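Local coordinates for hypothetical protein ybgI (Escherichia coli, Escherichia coli O157:H7, PDB 1NMO) that probably protects cells against radiation damage, perhaps by taking part in degrading damaged nucleotides, and binds a pair of metal ions within a toroidal hexamer, at residues I38-T43 with G221-L226. Residues are numbered along the deposited sequence; the frame is centred on the assembly and turned at random.
Sequences IVTGVT and GGIRAL
The hydroxyl of Thr40 and the carbonyl oxygen of Ile223 share a partner, Ser227 one turn further along the helix: its OG is hydrogen-bonded to both Thr40 OG1 and Ile223 O, so a polar bridge joins strand to helix beside their apolar contact. Across the contact, Ile223 does nearly all the touching; its longer branch leaves CB pointing away from the backbone N (chi1 -172°) and runs out from the helix to the strand's backbone. Ile223 CD1 lies 3.4 Å from Gly41 N, while Ile223 CG1 packs 3.5 Å from Gly41 O. CD1 also meets Thr40, but that approach is modelled too tightly for its distance to be trusted. Ile223 CG2 lies beside the Gly41 carbonyl, 4.0 Å from Gly41 O, and comes within 4.2 Å of Val42 N. Gly41 presents bare peptide, and its CA is 6.5 Å from that of Ile223. Strand 37-41 lies inside the sheet, between strands 59-62 and 237-240, and helix 221-233 packs over one face; Phe240 touches both Thr40 and Ile223. At Val42 the chain turns a corner, placing that side chain about 4 Å from that of His64 and about 6 Å from one of the two iron(III) ions. No hydrogen bond links 38-43 directly to 221-226: packing of one isoleucine on Thr40 and the Gly41 backbone, beside the Thr40-Ser227 hydrogen bond, joins sheet and helix next to the dinuclear site.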
loop_
_atom_site.group_PDB
_atom_site.type_symbol
_atom_site.label_atom_id
_atom_site.label_comp_id
_atom_site.label_asym_id
_atom_site.label_seq_id
_atom_site.Cartn_x
_atom_site.Cartn_y
_atom_site.Cartn_z
ATOM N N ILE A 38 4.281 -2.664 -41.445
ATOM C CA ILE A 38 5.451 -2.763 -40.575
ATOM C C ILE A 38 5.214 -2.324 -39.121
ATOM O O ILE A 38 4.586 -1.264 -38.884
ATOM C CB ILE A 38 6.604 -1.907 -41.155
ATOM C CG1 ILE A 38 6.878 -2.290 -42.585
ATOM C CG2 ILE A 38 7.867 -2.191 -40.487
ATOM C CD1 ILE A 38 8.228 -1.753 -43.021
ATOM N N VAL A 39 5.692 -3.151 -38.176
ATOM C CA VAL A 39 5.623 -2.890 -36.757
ATOM C C VAL A 39 7.101 -2.650 -36.284
ATOM O O VAL A 39 8.033 -3.401 -36.669
ATOM C CB VAL A 39 4.972 -4.118 -35.990
ATOM C CG1 VAL A 39 5.486 -4.188 -34.512
ATOM C CG2 VAL A 39 3.436 -4.043 -36.066
ATOM N N THR A 40 7.296 -1.586 -35.482
ATOM C CA THR A 40 8.580 -1.197 -34.985
ATOM C C THR A 40 8.485 -0.989 -33.483
ATOM O O THR A 40 7.380 -0.796 -32.934
ATOM C CB THR A 40 9.031 0.125 -35.642
ATOM O OG1 THR A 40 8.223 1.215 -35.148
ATOM C CG2 THR A 40 8.902 0.018 -37.174
ATOM N N GLY A 41 9.640 -1.065 -32.800
ATOM C CA GLY A 41 9.669 -0.868 -31.355
ATOM C C GLY A 41 11.097 -0.839 -30.939
ATOM O O GLY A 41 11.937 -1.069 -31.788
ATOM N N VAL A 42 11.401 -0.584 -29.664
ATOM C CA VAL A 42 12.823 -0.529 -29.225
ATOM C C VAL A 42 13.573 -1.914 -29.372
ATOM O O VAL A 42 14.701 -1.996 -29.863
ATOM C CB VAL A 42 12.819 -0.082 -27.729
ATOM C CG1 VAL A 42 14.233 -0.148 -27.131
ATOM C CG2 VAL A 42 12.212 1.345 -27.594
ATOM N N THR A 43 12.885 -3.004 -29.013
ATOM C CA THR A 43 13.494 -4.325 -28.948
ATOM C C THR A 43 12.625 -5.404 -29.465
ATOM O O THR A 43 11.430 -5.377 -29.211
ATOM C CB THR A 43 13.841 -4.606 -27.468
ATOM O OG1 THR A 43 14.749 -3.577 -27.044
ATOM C CG2 THR A 43 14.489 -6.019 -27.222
ATOM N N GLY A 221 13.092 7.430 -28.855
ATOM C CA GLY A 221 13.155 8.490 -29.869
ATOM C C GLY A 221 13.479 8.114 -31.309
ATOM O O GLY A 221 12.729 8.457 -32.222
ATOM N N GLY A 222 14.608 7.421 -31.500
ATOM C CA GLY A 222 15.114 7.006 -32.819
ATOM C C GLY A 222 14.243 6.115 -33.677
ATOM O O GLY A 222 13.918 6.439 -34.826
ATOM N N ILE A 223 13.865 4.972 -33.131
ATOM C CA ILE A 223 13.036 4.051 -33.908
ATOM C C ILE A 223 11.682 4.703 -34.196
ATOM O O ILE A 223 11.054 4.457 -35.240
ATOM C CB ILE A 223 12.908 2.694 -33.139
ATOM C CG1 ILE A 223 12.226 1.666 -33.983
ATOM C CG2 ILE A 223 12.203 2.913 -31.827
ATOM C CD1 ILE A 223 10.738 1.904 -33.930
ATOM N N ARG A 224 11.217 5.537 -33.261
ATOM C CA ARG A 224 9.979 6.255 -33.485
ATOM C C ARG A 224 10.226 7.239 -34.624
ATOM O O ARG A 224 9.500 7.264 -35.611
ATOM C CB ARG A 224 9.493 7.015 -32.205
ATOM C CG ARG A 224 8.048 7.704 -32.444
ATOM C CD ARG A 224 7.327 8.089 -31.082
ATOM N NE ARG A 224 8.313 8.735 -30.267
ATOM C CZ ARG A 224 8.533 8.578 -28.980
ATOM N NH1 ARG A 224 7.792 7.757 -28.249
ATOM N NH2 ARG A 224 9.568 9.276 -28.475
ATOM N N ALA A 225 11.274 8.042 -34.520
ATOM C CA ALA A 225 11.500 9.001 -35.596
ATOM C C ALA A 225 11.626 8.282 -36.939
ATOM O O ALA A 225 11.028 8.718 -37.911
ATOM C CB ALA A 225 12.760 9.835 -35.329
ATOM N N LEU A 226 12.351 7.164 -36.985
ATOM C CA LEU A 226 12.552 6.474 -38.249
ATOM C C LEU A 226 11.244 5.950 -38.803
ATOM O O LEU A 226 10.978 5.984 -40.016
ATOM C CB LEU A 226 13.607 5.351 -38.048
ATOM C CG LEU A 226 13.780 4.351 -39.218
ATOM C CD1 LEU A 226 14.499 5.034 -40.389
ATOM C CD2 LEU A 226 14.603 3.145 -38.752
#